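Local structure of DTDP-4-dehydrorhamnose reductase, rfbD ortholog (Clostridium acetobutylicum, 1VL0) at residues T173-G178 with R235-D240; I15-A20 with R26-Q31; E183-H188 with E249-P254. The protein binds NADH and probably catalyses the reduction of dTDP-6-deoxy-L-lyxo-4-hexulose to dTDP-L-rhamnose. All blocks are in the same frame, centred on the assembly; numbering follows the deposited sequence.

Contact 1: residues T173-G178 with R235-D240; sequences TMINLG and RLTGID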
loop_
_atom_site.group_PDB
_atom_site.type_symbol
_atom_site.label_atom_id
_atom_site.label_comp_id
_atom_site.label_asym_id
_atom_site.label_seq_id
_atom_site.Cartn_x
_atom_site.Cartn_y
_atom_site.Cartn_z
ATOM N N THR A 173 17.183 -10.037 -33.353
ATOM C CA THR A 173 17.008 -8.892 -34.239
ATOM C C THR A 173 18.319 -8.366 -34.819
ATOM O O THR A 173 18.445 -8.202 -36.028
ATOM C CB THR A 173 16.292 -7.804 -33.464
ATOM O OG1 THR A 173 14.976 -8.280 -33.147
ATOM C CG2 THR A 173 16.066 -6.550 -34.309
HETATM N N MSE A 174 19.278 -8.092 -33.942
HETATM C CA MSE A 174 20.587 -7.652 -34.353
HETATM C C MSE A 174 21.268 -8.628 -35.283
HETATM O O MSE A 174 21.874 -8.205 -36.240
HETATM C CB MSE A 174 21.493 -7.455 -33.142
HETATM C CG MSE A 174 21.290 -6.156 -32.432
HETATM SE SE MSE A 174 21.441 -4.515 -33.598
HETATM C CE MSE A 174 19.574 -4.136 -33.646
ATOM N N ILE A 175 21.215 -9.919 -34.952
ATOM C CA ILE A 175 21.789 -10.979 -35.788
ATOM C C ILE A 175 21.193 -10.938 -37.156
ATOM O O ILE A 175 21.926 -10.961 -38.128
ATOM C CB ILE A 175 21.637 -12.387 -35.133
ATOM C CG1 ILE A 175 22.633 -12.506 -33.979
ATOM C CG2 ILE A 175 21.945 -13.500 -36.137
ATOM C CD1 ILE A 175 22.425 -13.681 -33.011
ATOM N N ASN A 176 19.875 -10.836 -37.256
ATOM C CA ASN A 176 19.229 -10.805 -38.574
ATOM C C ASN A 176 19.574 -9.557 -39.345
ATOM O O ASN A 176 19.882 -9.598 -40.527
ATOM C CB ASN A 176 17.730 -11.004 -38.413
ATOM C CG ASN A 176 17.399 -12.413 -37.932
ATOM O OD1 ASN A 176 18.193 -13.347 -38.138
ATOM N ND2 ASN A 176 16.243 -12.579 -37.278
ATOM N N LEU A 177 19.495 -8.424 -38.687
ATOM C CA LEU A 177 19.815 -7.182 -39.364
ATOM C C LEU A 177 21.274 -7.160 -39.827
ATOM O O LEU A 177 21.606 -6.623 -40.876
ATOM C CB LEU A 177 19.563 -5.978 -38.441
ATOM C CG LEU A 177 18.098 -5.651 -38.149
ATOM C CD1 LEU A 177 18.025 -4.531 -37.151
ATOM C CD2 LEU A 177 17.334 -5.312 -39.437
ATOM N N GLY A 178 22.135 -7.724 -38.993
ATOM C CA GLY A 178 23.553 -7.694 -39.206
ATOM C C GLY A 178 23.950 -8.539 -40.385
ATOM O O GLY A 178 24.920 -8.211 -41.054
ATOM N N ARG A 235 30.695 -9.035 -32.152
ATOM C CA ARG A 235 31.963 -9.618 -31.747
ATOM C C ARG A 235 31.869 -11.127 -31.480
ATOM O O ARG A 235 32.702 -11.920 -31.953
ATOM C CB ARG A 235 32.522 -8.906 -30.528
ATOM C CG ARG A 235 33.965 -9.261 -30.222
ATOM C CD ARG A 235 34.457 -8.868 -28.838
ATOM N NE ARG A 235 33.841 -9.655 -27.758
ATOM C CZ ARG A 235 34.254 -10.852 -27.347
ATOM N NH1 ARG A 235 35.281 -11.447 -27.891
ATOM N NH2 ARG A 235 33.599 -11.486 -26.396
ATOM N N LEU A 236 30.836 -11.533 -30.778
ATOM C CA LEU A 236 30.651 -12.950 -30.439
ATOM C C LEU A 236 30.269 -13.823 -31.633
ATOM O O LEU A 236 30.672 -14.997 -31.717
ATOM C CB LEU A 236 29.590 -13.077 -29.346
ATOM C CG LEU A 236 29.992 -12.696 -27.917
ATOM C CD1 LEU A 236 28.751 -12.586 -27.040
ATOM C CD2 LEU A 236 30.976 -13.678 -27.306
ATOM N N THR A 237 29.466 -13.293 -32.552
ATOM C CA THR A 237 28.961 -14.109 -33.689
ATOM C C THR A 237 29.941 -14.096 -34.864
ATOM O O THR A 237 29.916 -14.987 -35.715
ATOM C CB THR A 237 27.627 -13.569 -34.199
ATOM O OG1 THR A 237 27.759 -12.147 -34.368
ATOM C CG2 THR A 237 26.525 -13.764 -33.177
ATOM N N GLY A 238 30.775 -13.057 -34.901
ATOM C CA GLY A 238 31.754 -12.869 -35.951
ATOM C C GLY A 238 31.221 -12.116 -37.143
ATOM O O GLY A 238 31.920 -11.960 -38.144
ATOM N N ILE A 239 29.986 -11.636 -37.027
ATOM C CA ILE A 239 29.284 -10.985 -38.121
ATOM C C ILE A 239 29.959 -9.640 -38.419
ATOM O O ILE A 239 30.285 -8.849 -37.537
ATOM C CB ILE A 239 27.786 -10.820 -37.791
ATOM C CG1 ILE A 239 27.095 -12.195 -37.763
ATOM C CG2 ILE A 239 27.100 -9.939 -38.812
ATOM C CD1 ILE A 239 25.716 -12.212 -37.117
ATOM N N ASP A 240 30.244 -9.429 -39.680
ATOM C CA ASP A 240 30.962 -8.248 -40.087
ATOM C C ASP A 240 29.944 -7.156 -40.459
ATOM O O ASP A 240 29.305 -7.183 -41.525
ATOM C CB ASP A 240 31.898 -8.582 -41.258
ATOM C CG ASP A 240 32.909 -7.477 -41.553
ATOM O OD1 ASP A 240 33.283 -6.703 -40.633
ATOM O OD2 ASP A 240 33.400 -7.347 -42.690
HETATM O O HOH W 1 26.928 -7.867 -42.691
#

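Contact 2: residues I15-A20 with R26-Q31; sequences ILITGA and REIQKQ. With NAI (1,4-dihydronicotinamide adenine dinucleotide), chain D.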
loop_
_atom_site.group_PDB
_atom_site.type_symbol
_atom_site.label_atom_id
_atom_site.label_comp_id
_atom_site.label_asym_id
_atom_site.label_seq_id
_atom_site.Cartn_x
_atom_site.Cartn_y
_atom_site.Cartn_z
ATOM N N ILE A 15 3.069 -25.927 -9.481
ATOM C CA ILE A 15 3.392 -24.627 -9.992
ATOM C C ILE A 15 2.662 -24.338 -11.292
ATOM O O ILE A 15 2.954 -24.939 -12.302
ATOM C CB ILE A 15 4.894 -24.504 -10.208
ATOM C CG1 ILE A 15 5.618 -24.695 -8.859
ATOM C CG2 ILE A 15 5.228 -23.115 -10.767
ATOM C CD1 ILE A 15 7.117 -24.691 -8.932
ATOM N N LEU A 16 1.748 -23.381 -11.247
ATOM C CA LEU A 16 1.121 -22.854 -12.441
ATOM C C LEU A 16 1.985 -21.780 -13.031
ATOM O O LEU A 16 2.396 -20.833 -12.319
ATOM C CB LEU A 16 -0.250 -22.282 -12.107
ATOM C CG LEU A 16 -0.971 -21.491 -13.193
ATOM C CD1 LEU A 16 -1.351 -22.377 -14.400
ATOM C CD2 LEU A 16 -2.231 -20.856 -12.608
ATOM N N ILE A 17 2.261 -21.899 -14.331
ATOM C CA ILE A 17 2.951 -20.855 -15.067
ATOM C C ILE A 17 2.004 -20.285 -16.083
ATOM O O ILE A 17 1.461 -21.034 -16.904
ATOM C CB ILE A 17 4.216 -21.395 -15.778
ATOM C CG1 ILE A 17 5.151 -22.047 -14.772
ATOM C CG2 ILE A 17 4.958 -20.243 -16.535
ATOM C CD1 ILE A 17 6.226 -22.912 -15.441
ATOM N N THR A 18 1.789 -18.972 -16.029
ATOM C CA THR A 18 1.016 -18.287 -17.064
ATOM C C THR A 18 1.952 -17.600 -18.019
ATOM O O THR A 18 3.037 -17.089 -17.600
ATOM C CB THR A 18 -0.047 -17.306 -16.482
ATOM O OG1 THR A 18 0.546 -16.397 -15.588
ATOM C CG2 THR A 18 -0.987 -18.018 -15.610
ATOM N N GLY A 19 1.551 -17.549 -19.296
ATOM C CA GLY A 19 2.418 -17.010 -20.371
ATOM C C GLY A 19 3.617 -17.917 -20.571
ATOM O O GLY A 19 4.743 -17.480 -20.813
ATOM N N ALA A 20 3.351 -19.211 -20.455
ATOM C CA ALA A 20 4.376 -20.253 -20.337
ATOM C C ALA A 20 5.147 -20.532 -21.647
ATOM O O ALA A 20 6.266 -21.076 -21.620
ATOM C CB ALA A 20 3.732 -21.540 -19.857
ATOM N N ARG A 26 9.241 -20.480 -20.918
ATOM C CA ARG A 26 10.018 -21.616 -21.437
ATOM C C ARG A 26 11.244 -21.940 -20.598
ATOM O O ARG A 26 11.525 -23.100 -20.353
ATOM C CB ARG A 26 10.453 -21.373 -22.875
ATOM C CG ARG A 26 9.335 -21.474 -23.856
ATOM C CD ARG A 26 9.734 -21.070 -25.245
ATOM N NE ARG A 26 8.683 -21.312 -26.209
ATOM C CZ ARG A 26 8.814 -21.987 -27.335
ATOM N NH1 ARG A 26 9.971 -22.519 -27.673
ATOM N NH2 ARG A 26 7.766 -22.163 -28.125
ATOM N N GLU A 27 11.975 -20.923 -20.154
ATOM C CA GLU A 27 13.148 -21.174 -19.369
ATOM C C GLU A 27 12.826 -21.778 -18.000
ATOM O O GLU A 27 13.533 -22.680 -17.521
ATOM C CB GLU A 27 14.004 -19.945 -19.277
ATOM C CG GLU A 27 15.332 -20.153 -18.546
ATOM C CD GLU A 27 16.296 -21.190 -19.162
ATOM O OE1 GLU A 27 16.254 -21.507 -20.395
ATOM O OE2 GLU A 27 17.151 -21.706 -18.402
ATOM N N ILE A 28 11.735 -21.327 -17.380
ATOM C CA ILE A 28 11.348 -21.853 -16.094
ATOM C C ILE A 28 10.953 -23.319 -16.241
ATOM O O ILE A 28 11.335 -24.160 -15.427
ATOM C CB ILE A 28 10.205 -21.029 -15.533
ATOM C CG1 ILE A 28 10.736 -19.648 -15.107
ATOM C CG2 ILE A 28 9.572 -21.729 -14.335
ATOM C CD1 ILE A 28 9.706 -18.700 -14.525
ATOM N N GLN A 29 10.188 -23.624 -17.282
ATOM C CA GLN A 29 9.826 -25.028 -17.537
ATOM C C GLN A 29 11.096 -25.877 -17.654
ATOM O O GLN A 29 11.187 -26.936 -17.065
ATOM C CB GLN A 29 9.001 -25.143 -18.809
ATOM C CG GLN A 29 7.639 -24.617 -18.633
ATOM C CD GLN A 29 6.772 -24.798 -19.838
ATOM O OE1 GLN A 29 6.560 -23.855 -20.622
ATOM N NE2 GLN A 29 6.264 -25.993 -19.999
ATOM N N LYS A 30 12.089 -25.354 -18.381
ATOM C CA LYS A 30 13.333 -26.060 -18.616
ATOM C C LYS A 30 14.133 -26.272 -17.324
ATOM O O LYS A 30 14.609 -27.382 -17.072
ATOM C CB LYS A 30 14.150 -25.304 -19.645
ATOM C CG LYS A 30 15.495 -25.890 -19.979
ATOM C CD LYS A 30 16.007 -25.220 -21.249
ATOM C CE LYS A 30 17.509 -25.336 -21.410
ATOM N NZ LYS A 30 17.924 -24.622 -22.664
ATOM N N GLN A 31 14.218 -25.255 -16.477
ATOM C CA GLN A 31 14.923 -25.390 -15.204
ATOM C C GLN A 31 14.173 -26.249 -14.181
ATOM O O GLN A 31 14.771 -26.737 -13.220
ATOM C CB GLN A 31 15.249 -24.016 -14.625
ATOM C CG GLN A 31 16.335 -23.243 -15.424
ATOM C CD GLN A 31 16.784 -21.971 -14.761
ATOM O OE1 GLN A 31 16.549 -21.791 -13.571
ATOM N NE2 GLN A 31 17.429 -21.066 -15.514
HETATM P PA NAI D . 6.999 -12.993 -23.999
HETATM O O1A NAI D . 6.409 -11.864 -24.798
HETATM O O2A NAI D . 8.134 -13.708 -24.691
HETATM O O5B NAI D . 5.775 -13.935 -23.564
HETATM C C5B NAI D . 4.666 -13.322 -22.936
HETATM C C4B NAI D . 3.444 -14.230 -22.983
HETATM O O4B NAI D . 2.272 -13.469 -22.696
HETATM C C3B NAI D . 3.148 -14.871 -24.337
HETATM O O3B NAI D . 3.332 -16.273 -24.273
HETATM C C2B NAI D . 1.683 -14.479 -24.577
HETATM O O2B NAI D . 0.932 -15.384 -25.375
HETATM C C1B NAI D . 1.225 -14.318 -23.124
HETATM N N9A NAI D . -0.126 -13.784 -22.867
HETATM C C8A NAI D . -0.660 -12.672 -23.454
HETATM N N7A NAI D . -1.918 -12.514 -22.996
HETATM C C5A NAI D . -2.226 -13.512 -22.137
HETATM C C6A NAI D . -3.384 -13.798 -21.410
HETATM N N6A NAI D . -4.461 -13.034 -21.510
HETATM N N1A NAI D . -3.408 -14.904 -20.591
HETATM C C2A NAI D . -2.276 -15.718 -20.486
HETATM N N3A NAI D . -1.147 -15.458 -21.221
HETATM C C4A NAI D . -1.101 -14.347 -22.037
HETATM O O3 NAI D . 7.427 -12.413 -22.567
HETATM P PN NAI D . 8.912 -12.390 -21.920
HETATM O O1N NAI D . 9.198 -13.658 -21.221
HETATM O O2N NAI D . 9.820 -11.712 -22.873
HETATM O O5D NAI D . 8.588 -11.424 -20.663
HETATM C C5D NAI D . 8.374 -12.014 -19.388
HETATM C C4D NAI D . 8.109 -10.931 -18.375
HETATM O O4D NAI D . 9.208 -9.998 -18.300
HETATM C C3D NAI D . 6.849 -10.128 -18.693
HETATM O O3D NAI D . 6.126 -10.108 -17.495
HETATM C C2D NAI D . 7.340 -8.737 -19.096
HETATM O O2D NAI D . 6.507 -7.626 -18.781
HETATM C C1D NAI D . 8.661 -8.678 -18.320
HETATM N N1N NAI D . 9.662 -7.801 -18.925
HETATM C C2N NAI D . 10.277 -8.199 -20.091
HETATM C C3N NAI D . 11.247 -7.361 -20.638
HETATM C C7N NAI D . 11.694 -7.554 -22.056
HETATM O O7N NAI D . 12.869 -6.900 -22.455
HETATM N N7N NAI D . 10.989 -8.325 -22.894
HETATM C C4N NAI D . 11.575 -6.156 -20.000
HETATM C C5N NAI D . 10.941 -5.767 -18.820
HETATM C C6N NAI D . 9.975 -6.627 -18.307
#

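Contact 3: residues E183-H188 with E249-P254; sequences ELKVVH and EEFPRP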
loop_
_atom_site.group_PDB
_atom_site.type_symbol
_atom_site.label_atom_id
_atom_site.label_comp_id
_atom_site.label_asym_id
_atom_site.label_seq_id
_atom_site.Cartn_x
_atom_site.Cartn_y
_atom_site.Cartn_z
ATOM N N GLU A 183 25.985 -1.718 -42.471
ATOM C CA GLU A 183 26.051 -0.926 -41.255
ATOM C C GLU A 183 24.700 -0.701 -40.591
ATOM O O GLU A 183 23.640 -0.774 -41.222
ATOM C CB GLU A 183 26.762 0.399 -41.517
ATOM C CG GLU A 183 25.911 1.497 -42.131
ATOM N N LEU A 184 24.768 -0.472 -39.281
ATOM C CA LEU A 184 23.597 -0.245 -38.451
ATOM C C LEU A 184 23.861 0.953 -37.548
ATOM O O LEU A 184 25.007 1.255 -37.214
ATOM C CB LEU A 184 23.267 -1.493 -37.616
ATOM C CG LEU A 184 22.877 -2.766 -38.379
ATOM C CD1 LEU A 184 22.859 -3.952 -37.433
ATOM C CD2 LEU A 184 21.501 -2.634 -39.080
ATOM N N LYS A 185 22.789 1.654 -37.211
ATOM C CA LYS A 185 22.772 2.669 -36.150
ATOM C C LYS A 185 22.017 2.111 -34.956
ATOM O O LYS A 185 20.905 1.597 -35.113
ATOM C CB LYS A 185 22.096 3.949 -36.639
ATOM C CG LYS A 185 22.917 4.712 -37.654
ATOM C CD LYS A 185 22.204 6.011 -38.055
ATOM C CE LYS A 185 22.966 6.757 -39.143
ATOM N NZ LYS A 185 22.392 8.126 -39.400
ATOM N N VAL A 186 22.656 2.161 -33.784
ATOM C CA VAL A 186 22.058 1.671 -32.533
ATOM C C VAL A 186 22.221 2.746 -31.441
ATOM O O VAL A 186 23.279 3.349 -31.315
ATOM C CB VAL A 186 22.688 0.320 -32.085
ATOM C CG1 VAL A 186 21.997 -0.227 -30.841
ATOM C CG2 VAL A 186 22.585 -0.716 -33.160
ATOM N N VAL A 187 21.174 2.987 -30.659
ATOM C CA VAL A 187 21.214 4.038 -29.634
ATOM C C VAL A 187 22.266 3.781 -28.586
ATOM O O VAL A 187 22.360 2.670 -28.038
ATOM C CB VAL A 187 19.856 4.282 -28.884
ATOM C CG1 VAL A 187 18.872 4.968 -29.792
ATOM C CG2 VAL A 187 19.254 2.993 -28.311
ATOM N N HIS A 188 23.064 4.811 -28.335
ATOM C CA HIS A 188 24.113 4.790 -27.306
ATOM C C HIS A 188 23.752 5.646 -26.045
ATOM O O HIS A 188 24.473 5.668 -25.037
ATOM C CB HIS A 188 25.416 5.291 -27.923
ATOM C CG HIS A 188 26.638 4.930 -27.147
ATOM N ND1 HIS A 188 26.748 3.758 -26.423
ATOM C CD2 HIS A 188 27.821 5.569 -27.010
ATOM C CE1 HIS A 188 27.943 3.701 -25.860
ATOM N NE2 HIS A 188 28.613 4.785 -26.205
ATOM N N GLU A 249 16.852 10.753 -30.311
ATOM C CA GLU A 249 16.110 11.755 -31.107
ATOM C C GLU A 249 16.103 11.430 -32.588
ATOM O O GLU A 249 15.171 11.781 -33.306
ATOM C CB GLU A 249 16.685 13.173 -30.898
ATOM C CG GLU A 249 16.322 13.803 -29.559
ATOM N N GLU A 250 17.148 10.758 -33.031
ATOM C CA GLU A 250 17.314 10.400 -34.427
ATOM C C GLU A 250 16.252 9.432 -34.969
ATOM O O GLU A 250 15.925 9.472 -36.164
ATOM C CB GLU A 250 18.705 9.808 -34.620
ATOM C CG GLU A 250 19.744 10.803 -35.063
ATOM C CD GLU A 250 21.124 10.191 -35.021
ATOM O OE1 GLU A 250 21.371 9.313 -35.890
ATOM O OE2 GLU A 250 21.936 10.570 -34.124
ATOM N N PHE A 251 15.701 8.580 -34.106
ATOM C CA PHE A 251 14.781 7.528 -34.551
ATOM C C PHE A 251 13.594 7.357 -33.572
ATOM O O PHE A 251 13.538 6.396 -32.795
ATOM C CB PHE A 251 15.616 6.261 -34.774
ATOM C CG PHE A 251 16.329 6.233 -36.103
ATOM C CD1 PHE A 251 15.631 6.324 -37.306
ATOM C CD2 PHE A 251 17.731 6.209 -36.138
ATOM C CE1 PHE A 251 16.317 6.348 -38.539
ATOM C CE2 PHE A 251 18.424 6.228 -37.353
ATOM C CZ PHE A 251 17.715 6.298 -38.560
ATOM N N PRO A 252 12.650 8.308 -33.619
ATOM C CA PRO A 252 11.610 8.455 -32.580
ATOM C C PRO A 252 10.522 7.380 -32.582
ATOM O O PRO A 252 10.183 6.826 -33.629
ATOM C CB PRO A 252 11.004 9.828 -32.889
ATOM C CG PRO A 252 11.216 10.021 -34.358
ATOM C CD PRO A 252 12.495 9.312 -34.691
ATOM N N ARG A 253 9.987 7.090 -31.396
ATOM C CA ARG A 253 8.958 6.052 -31.230
ATOM C C ARG A 253 7.800 6.545 -30.370
ATOM O O ARG A 253 7.970 7.489 -29.606
ATOM C CB ARG A 253 9.548 4.829 -30.543
ATOM C CG ARG A 253 10.586 4.012 -31.306
ATOM C CD ARG A 253 10.179 3.363 -32.603
ATOM N NE ARG A 253 10.017 1.931 -32.331
ATOM C CZ ARG A 253 11.004 1.114 -31.899
ATOM N NH1 ARG A 253 12.246 1.572 -31.708
ATOM N NH2 ARG A 253 10.752 -0.174 -31.653
ATOM N N PRO A 254 6.619 5.927 -30.507
ATOM C CA PRO A 254 5.419 6.316 -29.718
ATOM C C PRO A 254 5.572 6.305 -28.193
ATOM O O PRO A 254 4.985 7.149 -27.521
ATOM C CB PRO A 254 4.356 5.291 -30.156
ATOM C CG PRO A 254 4.793 4.851 -31.522
ATOM C CD PRO A 254 6.305 4.874 -31.496
#

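Contact 1: residues T173-G178 with R235-D240
Ile175 meets the partner segment with both of its branches, each on a different residue. CG1 stands anti to the carbonyl carbon (chi1 -74°) and carries CD1 to Thr237, where it lies 4.1 Å from Thr237 CG2. The other branch, CG2, faces Ile239, its methyl 4.1 Å from Ile239 CD1, and those two side chains cross at about a right angle. At Thr237 a chi1 of 48° leaves CG2 on the side of Ile175, while OG1 hydrogen-bonds to Ile233 O within its own helix. This is a helix end packed on a helix flank in the substrate-binding part of an extended short-chain dehydrogenase/reductase fold. Helix 226-237 stops at Gly238, whose positive phi (88°) turns the chain so that Ile239 faces helix 170-180, while Leu290 of helix 279-290 packs on Ile175 and Ile287 on Thr237. One turn on, Gly178 has no side chain to hold the neighbour off, and Ile239 CG2 settles against its backbone, 3.6 Å from Gly178 O. A water sits 2.6 Å from Gly178 O and 2.7 Å from Asp240 O and probably bridges the two backbones, though it has more acceptors in reach than protons to give.

Contact 2: residues I15-A20 with R26-Q31
Ala20 O is approached by Arg26 N and by the end of the Gln29 side chain, but no clear hydrogen bond crosses the contact here. Arg26 N comes within 3.1 Å of Ala20 O at an angle too poor for a bond, and Arg26 CG lies 3.8 Å from the same oxygen. Gln29 reaches in from one turn further along the helix. Its CG is anti to the carbonyl carbon (chi1 -72°) and the chain runs on extended, which brings the end of the side chain beside Ala20. The guanidinium of Arg26 turns elsewhere, to Asn21 and to a salt bridge with Asp166.

Deeper in, the contact is apolar. Ile17 points from the strand to the helix and makes its touch with the end of its longer branch: CD1 is 3.7 Å from Ile28 CG2 and 3.9 Å from Gln29 CG, wedged where the two helix residues part. Ile28 packs onward against Ile68 of the adjacent strand 66-69, and Ile17 against Val39 of strand 37-42. On the helix's far flank Gln31 NE2 donates to Glu27 OE2 (3.0 Å, 157°), using the lone pair turned away from the other carboxylate oxygen, and bonds also to Val198 O.

Between strand and helix the chain swings round at Gly19, which has positive phi (67°) and belongs to the dinucleotide pocket; Gly19 N is 3.9 Å from N3A of the cofactor's adenine. Leu24 N, in the first turn of the helix, and Asp43, after strand 37-42, bond to the dinucleotide. Strand, glycine-rich TGxxGxxG turn, helix and parallel strand make up the first beta-alpha-beta unit of a Rossmann fold.

Contact 3: residues E183-H188 with E249-P254
Lys185 leaves strand 183-187 toward the loop 249-254 and reaches both Phe251 and Glu250. Its CB points at the loop, 4.4 Å from Phe251 CE2 and to one side of the ring plane. CG, still on that side, is anti to the carbonyl carbon (chi1 -71°), and from there the chain runs extended. CD makes the closest approach to the phenyl ring, 3.9 Å from Phe251 CE2, and it comes at the ring's edge, in the ring plane, so the aliphatic chain meets a C-H rim and the contact is not a cation-pi one. The same CD lies 4.0 Å from Glu250 OE1.

The strand that carries the lysine pairs in parallel with strand 242-246 in a small two-stranded sheet, part of the substrate-binding region of this reductase family. Lys185 points toward the loop, while its neighbours Leu184 and Val186 pack on Met174 of helix 170-180. The loop comes shortly after strand 242-246, and Lys185 also touches Cys246 of that adjacent strand.

The chain crosses the ring plane beside CE2, leaving CE and NZ beyond it, and NZ ends 3.8 Å from Glu250 OE1, a long salt bridge that probably adds a diffuse attraction more than a firm hold. The two side chains cross at about a right angle. Glu250 is itself extended beyond CG, and its second oxygen, OE2, also makes a weak hydrogen bond to Thr247 N, just before the segment. Further along, Arg253 forms a salt bridge with Asp77 of helix 76-81.

Overall arrangement
Contact 2 is the buried one, close to the cofactor, where strand and helix of the Rossmann unit meet through aliphatic packing round a glycine-rich turn. Contacts 1 and 3 lie about 29 and 33 Å from it, centre to centre, in the substrate-binding region, and they are neighbours: helix 170-180 leads straight into strand 183-187, and the two elements pack on each other, Leu177 against Leu184 among others. Contact 1 is partly buried, with aliphatic branches and a water between backbone carbonyls; contact 3 is at the surface and relies on a long charge pair and the edge of a ring. Contact 3 alone carries a salt bridge between its segments.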